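Local coordinates for protein putative sugar kinase PH1459 (Pyrococcus horikoshii, PDB 3GBU) that probably phosphorylates a sugar, perhaps fructose, using ATP, as a member of the PfkB family of carbohydrate kinases, at residues S154-F159 and L185-K190; N73-G78 and W119-E124; Y235-L240 and V275-T280. The protein carries 1 engineered substitution. All coordinates share one frame; numbering follows the deposited sequence.

Interaction 1. Residues S154-F159 and L185-K190; sequences SSLIAF and LADIVK. With ATP (adenosine-5'-triphosphate), chain E.
The carboxylate of Asp187 lies across the start of strand 156-160: Leu156 reaches over one of its faces, with CD2 3.9 Å from Asp187 CG, while Ile157 N donates at its edge to OD2. That bond, 2.8 Å from Ile157 N to Asp187 OD2, uses the anti lone pair, pointing away from OD1. The other flat group, the Phe159 ring, turns away from strand 188-192 to meet Phe130, its CG placed anti to the backbone N (chi1 -175°); its CB still rests on Ala186 CB at 3.8 Å. These residues join the two strands of a beta-alpha-beta unit whose helix is 172-185, within the parallel part of the central sheet.

The carboxylate thus takes the N-H of Ile157 just before strand 188-192 begins, where the backbone ladder has not yet started. A water donates to both Asp187 OD2 and Ser155 O, bridging the two segments. Ile157 O accepts two N-H groups, from Asp187 at a bent angle and from Ile188 almost straight. The parallel ladder then runs through Phe159 N to Ile188 O (2.7 Å) and Lys190 N to Phe159 O. Ala158 and Ile188 share one sheet face, under helix 245-259. Lys190 extends beyond the ladder until its bend at chi4; there NZ is salt-bridged to Asp160 and donates to the ATP beta-phosphate, 2.7 Å from Lys190 NZ to O1B.

Interaction 2. Residues N73-G78 and W119-E124; sequences NVDTRG and WDIVEE
An Asx turn built on Asp75 shapes the loop that faces helix 119-124, and it doubles as the centre of a salt-bridge network with Arg77 and Glu124. Asp75 OD1 accepts the backbone N-H of Arg77, 3.1 Å from OD1 to N, from above the carboxylate plane. The side chain of the same arginine folds back and approaches that oxygen from the opposite face, with Arg77 NE 2.9 Å from Asp75 OD1. A bend at chi3 (-61°) brings the guanidinium alongside the carboxylate, so that Arg77 grips Asp75 side-on, NE on OD1 and Arg77 NH2 2.7 Å from Asp75 OD2. Asp75 CG lies in the guanidinium plane, and the paired bonds restrict rotation of the group.

Held this way, Arg77 turns NH2 toward the helix. Glu124 OE2 comes to the guanidinium edge, its carboxylate plane 69° from that of the arginine; the salt bridge is long, 3.4 Å from Arg77 NH2 to Glu124 OE2, and its hydrogen bond weak. The bonds to Asp75 are thus the shorter ones, and Glu124 is probably the weaker partner. Ile121 supplies the apolar half of the contact, with CG1 over one face of the guanidinium, 3.9 Å from Arg77 NH2. Its terminal CD1 pushes on to the loop backbone, 3.3 Å from Gly78 N, close to a residue without a side chain.

Asp75 OD2 also bonds the hydroxyl of Ser51, tying the turn to strand 50-57. Just before the turn, Asn73 is the C-prime residue of the Schellman motif that ends helix 60-71. The loop thus runs from that helix into the edge strand 79-82, while Val122 of helix 119-124 packs on strand 50-57 and on helix 140-151.

Interaction 3. Residues Y235-L240 and V275-T280; sequences YNVNPL and VAALST. With ATP (adenosine-5'-triphosphate), chain E.
Tyr235 sets its CB against the methyl of Ala277, 3.5 Å from CB to CB, and the ring lies obliquely to that methyl while its hydroxyl bonds Glu299. The carbonyl oxygen of Tyr235 faces the adenine of ATP, 3.8 Å from O to C2. Two residues on, the branches of Val237 divide the work: CG1, anti to the carbonyl carbon (chi1 -48°), touches Ala277 CB at 3.8 Å, whereas CG2, between the backbone N and the carbonyl carbon, reaches both Thr280 OG1 and the base, 3.6 Å from N1. Pro239 brings its ring to the exocyclic amine, with CG 3.5 Å from N6, and its CB meets Thr280 CB. Leu240 N then donates to Thr280 O (2.8 Å), a bent bond that ties the loop to the last residue of segment 275-280.

From the helix, Ala276 CB packs against the ribose, 3.4 Å from O4', and Thr280 CG2 comes up to the purine. Apolar groups thus contribute most of these approaches to the nucleoside. A loop after strand 228-233 and segment 275-280, which continues helix 265-279, together line the adenine end of the nucleotide site of this PfkB-family kinase.

Along the chain the contacts follow in series: interaction 2, then interaction 1, then interaction 3. All three belong to one family domain and gather round its large mixed sheet. Interaction 1 joins two adjacent inner strands, interaction 2 lies by the edge strand 79-82, and interaction 3 follows 228-233, the strand at the other edge. The centres of interactions 1 and 2 are about 18 Å apart. Those of interactions 1 and 3 are about 26 Å apart, and those of interactions 2 and 3 about 31 Å; none touches another. Interactions 1 and 3 share ATP, one at the phosphates and the other at the nucleoside; interaction 2 lies away from the nucleotide. Helix 245-259 packs on both ATP-contacting pairs.

Interaction 1. Residues S154-F159 and L185-K190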
loop_
_atom_site.group_PDB
_atom_site.type_symbol
_atom_site.label_atom_id
_atom_site.label_comp_id
_atom_site.label_asym_id
_atom_site.label_seq_id
_atom_site.Cartn_x
_atom_site.Cartn_y
_atom_site.Cartn_z
ATOM N N SER A 154 -30.330 21.463 -6.115
ATOM C CA SER A 154 -29.762 22.674 -5.538
ATOM C C SER A 154 -28.442 23.013 -6.211
ATOM O O SER A 154 -28.051 24.178 -6.290
ATOM C CB SER A 154 -29.545 22.482 -4.042
ATOM O OG SER A 154 -30.777 22.217 -3.405
ATOM N N SER A 155 -27.755 21.977 -6.676
ATOM C CA SER A 155 -26.480 22.121 -7.355
ATOM C C SER A 155 -26.527 21.200 -8.561
ATOM O O SER A 155 -27.210 20.179 -8.531
ATOM C CB SER A 155 -25.324 21.675 -6.450
ATOM O OG SER A 155 -25.152 22.532 -5.343
ATOM N N LEU A 156 -25.824 21.560 -9.627
ATOM C CA LEU A 156 -25.790 20.688 -10.788
ATOM C C LEU A 156 -24.937 19.495 -10.368
ATOM O O LEU A 156 -23.937 19.654 -9.659
ATOM C CB LEU A 156 -25.159 21.396 -11.988
ATOM C CG LEU A 156 -25.996 22.543 -12.562
ATOM C CD1 LEU A 156 -25.242 23.219 -13.697
ATOM C CD2 LEU A 156 -27.344 22.002 -13.051
ATOM N N ILE A 157 -25.340 18.303 -10.790
ATOM C CA ILE A 157 -24.616 17.099 -10.438
ATOM C C ILE A 157 -23.852 16.565 -11.646
ATOM O O ILE A 157 -24.432 16.382 -12.714
ATOM C CB ILE A 157 -25.589 16.015 -9.934
ATOM C CG1 ILE A 157 -26.428 16.568 -8.773
ATOM C CG2 ILE A 157 -24.813 14.763 -9.542
ATOM C CD1 ILE A 157 -25.623 17.040 -7.579
ATOM N N ALA A 158 -22.554 16.318 -11.478
ATOM C CA ALA A 158 -21.735 15.801 -12.575
ATOM C C ALA A 158 -21.185 14.426 -12.204
ATOM O O ALA A 158 -20.661 14.235 -11.105
ATOM C CB ALA A 158 -20.582 16.766 -12.882
ATOM N N PHE A 159 -21.301 13.480 -13.129
ATOM C CA PHE A 159 -20.836 12.124 -12.894
ATOM C C PHE A 159 -19.993 11.564 -14.032
ATOM O O PHE A 159 -20.439 11.514 -15.172
ATOM C CB PHE A 159 -22.047 11.205 -12.658
ATOM C CG PHE A 159 -21.679 9.792 -12.284
ATOM C CD1 PHE A 159 -20.991 9.527 -11.099
ATOM C CD2 PHE A 159 -22.016 8.726 -13.118
ATOM C CE1 PHE A 159 -20.644 8.225 -10.747
ATOM C CE2 PHE A 159 -21.676 7.425 -12.780
ATOM C CZ PHE A 159 -20.987 7.169 -11.588
ATOM N N LEU A 185 -29.249 10.438 -11.327
ATOM C CA LEU A 185 -29.139 11.541 -10.380
ATOM C C LEU A 185 -28.348 12.720 -10.963
ATOM O O LEU A 185 -28.409 13.836 -10.446
ATOM C CB LEU A 185 -28.435 11.071 -9.104
ATOM C CG LEU A 185 -29.259 10.416 -7.992
ATOM C CD1 LEU A 185 -28.351 10.130 -6.816
ATOM C CD2 LEU A 185 -30.391 11.340 -7.564
ATOM N N ALA A 186 -27.624 12.476 -12.050
ATOM C CA ALA A 186 -26.779 13.508 -12.641
ATOM C C ALA A 186 -27.324 14.366 -13.766
ATOM O O ALA A 186 -28.018 13.900 -14.674
ATOM C CB ALA A 186 -25.462 12.879 -13.092
ATOM N N ASP A 187 -26.979 15.642 -13.700
ATOM C CA ASP A 187 -27.361 16.584 -14.734
ATOM C C ASP A 187 -26.314 16.438 -15.839
ATOM O O ASP A 187 -26.618 16.534 -17.028
ATOM C CB ASP A 187 -27.315 18.001 -14.173
ATOM C CG ASP A 187 -28.308 18.213 -13.051
ATOM O OD1 ASP A 187 -29.509 18.345 -13.359
ATOM O OD2 ASP A 187 -27.891 18.241 -11.872
ATOM N N ILE A 188 -25.078 16.177 -15.427
ATOM C CA ILE A 188 -23.960 16.051 -16.354
ATOM C C ILE A 188 -23.265 14.693 -16.261
ATOM O O ILE A 188 -22.765 14.317 -15.205
ATOM C CB ILE A 188 -22.936 17.161 -16.073
ATOM C CG1 ILE A 188 -23.624 18.521 -16.223
ATOM C CG2 ILE A 188 -21.733 17.016 -16.996
ATOM C CD1 ILE A 188 -23.004 19.613 -15.389
ATOM N N VAL A 189 -23.236 13.960 -17.371
ATOM C CA VAL A 189 -22.603 12.650 -17.390
ATOM C C VAL A 189 -21.462 12.571 -18.408
ATOM O O VAL A 189 -21.593 13.042 -19.536
ATOM C CB VAL A 189 -23.630 11.526 -17.724
ATOM C CG1 VAL A 189 -22.923 10.168 -17.773
ATOM C CG2 VAL A 189 -24.751 11.513 -16.684
ATOM N N LYS A 190 -20.347 11.979 -17.995
ATOM C CA LYS A 190 -19.193 11.795 -18.864
ATOM C C LYS A 190 -18.917 10.298 -18.964
ATOM O O LYS A 190 -19.016 9.577 -17.976
ATOM C CB LYS A 190 -17.957 12.503 -18.295
ATOM C CG LYS A 190 -16.665 12.230 -19.083
ATOM C CD LYS A 190 -15.472 12.958 -18.462
ATOM C CE LYS A 190 -14.141 12.505 -19.050
ATOM N NZ LYS A 190 -13.768 11.106 -18.688
HETATM P PG ATP E . -10.228 7.061 -19.297
HETATM O O1G ATP E . -10.484 5.683 -19.838
HETATM O O2G ATP E . -10.570 7.166 -17.824
HETATM O O3G ATP E . -8.815 7.544 -19.618
HETATM P PB ATP E . -11.064 9.467 -20.768
HETATM O O1B ATP E . -12.360 10.242 -20.876
HETATM O O2B ATP E . -9.906 10.018 -20.009
HETATM O O3B ATP E . -11.269 7.991 -20.111
HETATM P PA ATP E . -9.421 9.933 -23.129
HETATM O O1A ATP E . -8.197 10.220 -22.279
HETATM O O2A ATP E . -9.233 9.193 -24.414
HETATM O O3A ATP E . -10.574 9.141 -22.275
HETATM O "O5'" ATP E . -10.217 11.302 -23.433
HETATM C "C5'" ATP E . -9.899 12.553 -22.817
HETATM C "C4'" ATP E . -10.009 13.627 -23.902
HETATM O "O4'" ATP E . -8.682 14.132 -24.104
HETATM C "C3'" ATP E . -10.418 13.118 -25.286
HETATM O "O3'" ATP E . -11.814 13.117 -25.493
HETATM C "C2'" ATP E . -9.694 14.026 -26.224
HETATM O "O2'" ATP E . -10.446 15.192 -26.567
HETATM C "C1'" ATP E . -8.427 14.380 -25.487
HETATM N N9 ATP E . -7.349 13.498 -26.055
HETATM C C8 ATP E . -6.948 12.257 -25.661
HETATM N N7 ATP E . -5.933 11.788 -26.438
HETATM C C5 ATP E . -5.666 12.737 -27.350
HETATM C C6 ATP E . -4.723 12.926 -28.481
HETATM N N6 ATP E . -3.840 11.967 -28.792
HETATM N N1 ATP E . -4.783 14.099 -29.194
HETATM C C2 ATP E . -5.670 15.097 -28.905
HETATM N N3 ATP E . -6.557 14.992 -27.889
HETATM C C4 ATP E . -6.598 13.866 -27.094
HETATM O O HOH W 1 -29.391 19.092 -9.482
#

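Interaction 2. Residues N73-G78 and W119-E124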
loop_
_atom_site.group_PDB
_atom_site.type_symbol
_atom_site.label_atom_id
_atom_site.label_comp_id
_atom_site.label_asym_id
_atom_site.label_seq_id
_atom_site.Cartn_x
_atom_site.Cartn_y
_atom_site.Cartn_z
ATOM N N ASN A 73 -4.095 25.344 -4.707
ATOM C CA ASN A 73 -5.185 26.204 -4.250
ATOM C C ASN A 73 -6.548 25.523 -4.130
ATOM O O ASN A 73 -7.588 26.188 -4.108
ATOM C CB ASN A 73 -5.302 27.443 -5.138
ATOM C CG ASN A 73 -3.997 28.218 -5.219
ATOM O OD1 ASN A 73 -3.325 28.437 -4.206
ATOM N ND2 ASN A 73 -3.631 28.633 -6.428
ATOM N N VAL A 74 -6.546 24.199 -4.052
ATOM C CA VAL A 74 -7.789 23.458 -3.885
ATOM C C VAL A 74 -8.157 23.553 -2.402
ATOM O O VAL A 74 -7.296 23.368 -1.538
ATOM C CB VAL A 74 -7.617 21.961 -4.261
ATOM C CG1 VAL A 74 -8.879 21.176 -3.893
ATOM C CG2 VAL A 74 -7.326 21.826 -5.755
ATOM N N ASP A 75 -9.418 23.861 -2.110
ATOM C CA ASP A 75 -9.876 23.954 -0.725
ATOM C C ASP A 75 -9.857 22.543 -0.134
ATOM O O ASP A 75 -10.525 21.643 -0.639
ATOM C CB ASP A 75 -11.289 24.544 -0.690
ATOM C CG ASP A 75 -11.894 24.552 0.710
ATOM O OD1 ASP A 75 -11.162 24.333 1.699
ATOM O OD2 ASP A 75 -13.116 24.786 0.821
ATOM N N THR A 76 -9.090 22.349 0.936
ATOM C CA THR A 76 -8.965 21.032 1.551
ATOM C C THR A 76 -9.697 20.840 2.884
ATOM O O THR A 76 -9.566 19.794 3.523
ATOM C CB THR A 76 -7.489 20.692 1.773
ATOM O OG1 THR A 76 -6.910 21.660 2.659
ATOM C CG2 THR A 76 -6.730 20.709 0.444
ATOM N N ARG A 77 -10.465 21.834 3.306
ATOM C CA ARG A 77 -11.187 21.730 4.573
ATOM C C ARG A 77 -12.104 20.506 4.620
ATOM O O ARG A 77 -12.358 19.959 5.687
ATOM C CB ARG A 77 -12.011 22.993 4.809
ATOM C CG ARG A 77 -11.175 24.257 4.979
ATOM C CD ARG A 77 -12.069 25.487 5.004
ATOM N NE ARG A 77 -12.806 25.628 3.752
ATOM C CZ ARG A 77 -13.931 26.320 3.623
ATOM N NH1 ARG A 77 -14.455 26.936 4.675
ATOM N NH2 ARG A 77 -14.534 26.399 2.444
ATOM N N GLY A 78 -12.583 20.077 3.460
ATOM C CA GLY A 78 -13.471 18.929 3.395
ATOM C C GLY A 78 -12.773 17.585 3.328
ATOM O O GLY A 78 -13.409 16.560 3.083
ATOM N N TRP A 119 -20.904 19.966 5.165
ATOM C CA TRP A 119 -22.023 20.528 4.423
ATOM C C TRP A 119 -21.862 21.959 3.943
ATOM O O TRP A 119 -22.486 22.344 2.958
ATOM C CB TRP A 119 -23.314 20.398 5.233
ATOM C CG TRP A 119 -23.726 18.985 5.383
ATOM C CD1 TRP A 119 -23.504 18.175 6.460
ATOM C CD2 TRP A 119 -24.374 18.177 4.399
ATOM N NE1 TRP A 119 -23.972 16.913 6.204
ATOM C CE2 TRP A 119 -24.512 16.886 4.946
ATOM C CE3 TRP A 119 -24.849 18.418 3.103
ATOM C CZ2 TRP A 119 -25.110 15.838 4.248
ATOM C CZ3 TRP A 119 -25.442 17.376 2.406
ATOM C CH2 TRP A 119 -25.569 16.102 2.981
ATOM N N ASP A 120 -21.041 22.753 4.622
ATOM C CA ASP A 120 -20.838 24.134 4.187
ATOM C C ASP A 120 -20.214 24.153 2.799
ATOM O O ASP A 120 -20.693 24.853 1.904
ATOM C CB ASP A 120 -19.937 24.892 5.159
ATOM C CG ASP A 120 -20.570 25.056 6.523
ATOM O OD1 ASP A 120 -21.727 25.525 6.591
ATOM O OD2 ASP A 120 -19.911 24.720 7.531
ATOM N N ILE A 121 -19.144 23.383 2.621
ATOM C CA ILE A 121 -18.479 23.321 1.327
ATOM C C ILE A 121 -19.488 22.857 0.296
ATOM O O ILE A 121 -19.481 23.317 -0.845
ATOM C CB ILE A 121 -17.286 22.352 1.353
ATOM C CG1 ILE A 121 -16.192 22.913 2.264
ATOM C CG2 ILE A 121 -16.753 22.146 -0.048
ATOM C CD1 ILE A 121 -15.006 21.994 2.438
ATOM N N VAL A 122 -20.367 21.951 0.713
ATOM C CA VAL A 122 -21.406 21.443 -0.167
ATOM C C VAL A 122 -22.499 22.498 -0.383
ATOM O O VAL A 122 -23.226 22.447 -1.367
ATOM C CB VAL A 122 -22.052 20.169 0.408
ATOM C CG1 VAL A 122 -23.131 19.663 -0.532
ATOM C CG2 VAL A 122 -20.995 19.103 0.616
ATOM N N GLU A 123 -22.605 23.453 0.538
ATOM C CA GLU A 123 -23.606 24.521 0.453
ATOM C C GLU A 123 -23.218 25.533 -0.629
ATOM O O GLU A 123 -24.066 26.053 -1.359
ATOM C CB GLU A 123 -23.712 25.237 1.803
ATOM C CG GLU A 123 -24.986 26.036 1.999
ATOM C CD GLU A 123 -24.965 26.869 3.270
ATOM O OE1 GLU A 123 -24.477 26.379 4.313
ATOM O OE2 GLU A 123 -25.451 28.020 3.225
ATOM N N GLU A 124 -21.925 25.807 -0.721
ATOM C CA GLU A 124 -21.407 26.754 -1.695
ATOM C C GLU A 124 -21.495 26.284 -3.149
ATOM O O GLU A 124 -21.978 27.012 -4.009
ATOM C CB GLU A 124 -19.947 27.066 -1.384
ATOM C CG GLU A 124 -19.664 27.477 0.046
ATOM C CD GLU A 124 -18.184 27.697 0.283
ATOM O OE1 GLU A 124 -17.590 28.505 -0.463
ATOM O OE2 GLU A 124 -17.614 27.069 1.204
#

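Interaction 3. Residues Y235-L240 and V275-T280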
loop_
_atom_site.group_PDB
_atom_site.type_symbol
_atom_site.label_atom_id
_atom_site.label_comp_id
_atom_site.label_asym_id
_atom_site.label_seq_id
_atom_site.Cartn_x
_atom_site.Cartn_y
_atom_site.Cartn_z
ATOM N N TYR A 235 -8.086 18.011 -31.382
ATOM C CA TYR A 235 -7.164 19.015 -31.896
ATOM C C TYR A 235 -6.020 18.223 -32.496
ATOM O O TYR A 235 -5.756 17.099 -32.077
ATOM C CB TYR A 235 -6.601 19.877 -30.766
ATOM C CG TYR A 235 -7.317 21.180 -30.569
ATOM C CD1 TYR A 235 -7.077 22.263 -31.411
ATOM C CD2 TYR A 235 -8.247 21.330 -29.550
ATOM C CE1 TYR A 235 -7.751 23.471 -31.235
ATOM C CE2 TYR A 235 -8.927 22.523 -29.367
ATOM C CZ TYR A 235 -8.678 23.591 -30.205
ATOM O OH TYR A 235 -9.346 24.778 -29.988
ATOM N N ASN A 236 -5.334 18.806 -33.467
ATOM C CA ASN A 236 -4.218 18.118 -34.091
ATOM C C ASN A 236 -2.957 18.364 -33.270
ATOM O O ASN A 236 -2.321 19.409 -33.388
ATOM C CB ASN A 236 -4.045 18.609 -35.533
ATOM C CG ASN A 236 -2.848 17.988 -36.220
ATOM O OD1 ASN A 236 -2.517 16.821 -35.996
ATOM N ND2 ASN A 236 -2.193 18.764 -37.071
ATOM N N VAL A 237 -2.606 17.405 -32.418
ATOM C CA VAL A 237 -1.414 17.534 -31.586
ATOM C C VAL A 237 -0.652 16.225 -31.499
ATOM O O VAL A 237 -1.178 15.161 -31.805
ATOM C CB VAL A 237 -1.744 17.964 -30.123
ATOM C CG1 VAL A 237 -2.698 19.130 -30.118
ATOM C CG2 VAL A 237 -2.324 16.789 -29.349
ATOM N N ASN A 238 0.599 16.325 -31.074
ATOM C CA ASN A 238 1.454 15.165 -30.895
ATOM C C ASN A 238 1.478 14.936 -29.378
ATOM O O ASN A 238 2.195 15.626 -28.646
ATOM C CB ASN A 238 2.867 15.461 -31.409
ATOM C CG ASN A 238 3.787 14.260 -31.305
ATOM O OD1 ASN A 238 5.005 14.399 -31.327
ATOM N ND2 ASN A 238 3.206 13.073 -31.198
ATOM N N PRO A 239 0.671 13.980 -28.890
ATOM C CA PRO A 239 0.585 13.658 -27.460
ATOM C C PRO A 239 1.876 13.209 -26.785
ATOM O O PRO A 239 2.584 12.338 -27.280
ATOM C CB PRO A 239 -0.497 12.577 -27.410
ATOM C CG PRO A 239 -0.390 11.921 -28.742
ATOM C CD PRO A 239 -0.220 13.107 -29.670
ATOM N N LEU A 240 2.175 13.825 -25.650
ATOM C CA LEU A 240 3.358 13.476 -24.877
ATOM C C LEU A 240 2.936 12.488 -23.780
ATOM O O LEU A 240 3.624 11.502 -23.517
ATOM C CB LEU A 240 3.969 14.731 -24.238
ATOM C CG LEU A 240 5.194 14.468 -23.346
ATOM C CD1 LEU A 240 6.391 14.082 -24.220
ATOM C CD2 LEU A 240 5.520 15.707 -22.505
ATOM N N VAL A 275 -8.339 22.431 -23.850
ATOM C CA VAL A 275 -7.768 22.044 -22.560
ATOM C C VAL A 275 -7.261 20.608 -22.586
ATOM O O VAL A 275 -6.170 20.323 -22.091
ATOM C CB VAL A 275 -8.799 22.217 -21.406
ATOM C CG1 VAL A 275 -8.218 21.698 -20.075
ATOM C CG2 VAL A 275 -9.171 23.695 -21.274
ATOM N N ALA A 276 -8.036 19.710 -23.182
ATOM C CA ALA A 276 -7.638 18.307 -23.268
ATOM C C ALA A 276 -6.369 18.124 -24.107
ATOM O O ALA A 276 -5.416 17.456 -23.681
ATOM C CB ALA A 276 -8.773 17.479 -23.856
ATOM N N ALA A 277 -6.366 18.717 -25.300
ATOM C CA ALA A 277 -5.220 18.621 -26.201
ATOM C C ALA A 277 -3.945 19.121 -25.532
ATOM O O ALA A 277 -2.933 18.428 -25.529
ATOM C CB ALA A 277 -5.489 19.414 -27.488
ATOM N N LEU A 278 -3.991 20.314 -24.953
ATOM C CA LEU A 278 -2.812 20.865 -24.293
ATOM C C LEU A 278 -2.357 20.054 -23.085
ATOM O O LEU A 278 -1.159 20.003 -22.787
ATOM C CB LEU A 278 -3.061 22.318 -23.881
ATOM C CG LEU A 278 -3.096 23.312 -25.051
ATOM C CD1 LEU A 278 -3.481 24.684 -24.548
ATOM C CD2 LEU A 278 -1.733 23.361 -25.733
ATOM N N SER A 279 -3.294 19.410 -22.395
ATOM C CA SER A 279 -2.930 18.606 -21.232
ATOM C C SER A 279 -2.061 17.423 -21.657
ATOM O O SER A 279 -1.261 16.923 -20.865
ATOM C CB SER A 279 -4.182 18.094 -20.503
ATOM O OG SER A 279 -4.735 16.965 -21.151
ATOM N N THR A 280 -2.214 16.973 -22.904
ATOM C CA THR A 280 -1.414 15.846 -23.399
ATOM C C THR A 280 0.070 16.202 -23.488
ATOM O O THR A 280 0.905 15.329 -23.715
ATOM C CB THR A 280 -1.846 15.386 -24.801
ATOM O OG1 THR A 280 -1.563 16.424 -25.744
ATOM C CG2 THR A 280 -3.334 15.058 -24.825
HETATM P PG ATP E . -10.228 7.061 -19.297
HETATM O O1G ATP E . -10.484 5.683 -19.838
HETATM O O2G ATP E . -10.570 7.166 -17.824
HETATM O O3G ATP E . -8.815 7.544 -19.618
HETATM P PB ATP E . -11.064 9.467 -20.768
HETATM O O1B ATP E . -12.360 10.242 -20.876
HETATM O O2B ATP E . -9.906 10.018 -20.009
HETATM O O3B ATP E . -11.269 7.991 -20.111
HETATM P PA ATP E . -9.421 9.933 -23.129
HETATM O O1A ATP E . -8.197 10.220 -22.279
HETATM O O2A ATP E . -9.233 9.193 -24.414
HETATM O O3A ATP E . -10.574 9.141 -22.275
HETATM O "O5'" ATP E . -10.217 11.302 -23.433
HETATM C "C5'" ATP E . -9.899 12.553 -22.817
HETATM C "C4'" ATP E . -10.009 13.627 -23.902
HETATM O "O4'" ATP E . -8.682 14.132 -24.104
HETATM C "C3'" ATP E . -10.418 13.118 -25.286
HETATM O "O3'" ATP E . -11.814 13.117 -25.493
HETATM C "C2'" ATP E . -9.694 14.026 -26.224
HETATM O "O2'" ATP E . -10.446 15.192 -26.567
HETATM C "C1'" ATP E . -8.427 14.380 -25.487
HETATM N N9 ATP E . -7.349 13.498 -26.055
HETATM C C8 ATP E . -6.948 12.257 -25.661
HETATM N N7 ATP E . -5.933 11.788 -26.438
HETATM C C5 ATP E . -5.666 12.737 -27.350
HETATM C C6 ATP E . -4.723 12.926 -28.481
HETATM N N6 ATP E . -3.840 11.967 -28.792
HETATM N N1 ATP E . -4.783 14.099 -29.194
HETATM C C2 ATP E . -5.670 15.097 -28.905
HETATM N N3 ATP E . -6.557 14.992 -27.889
HETATM C C4 ATP E . -6.598 13.866 -27.094
#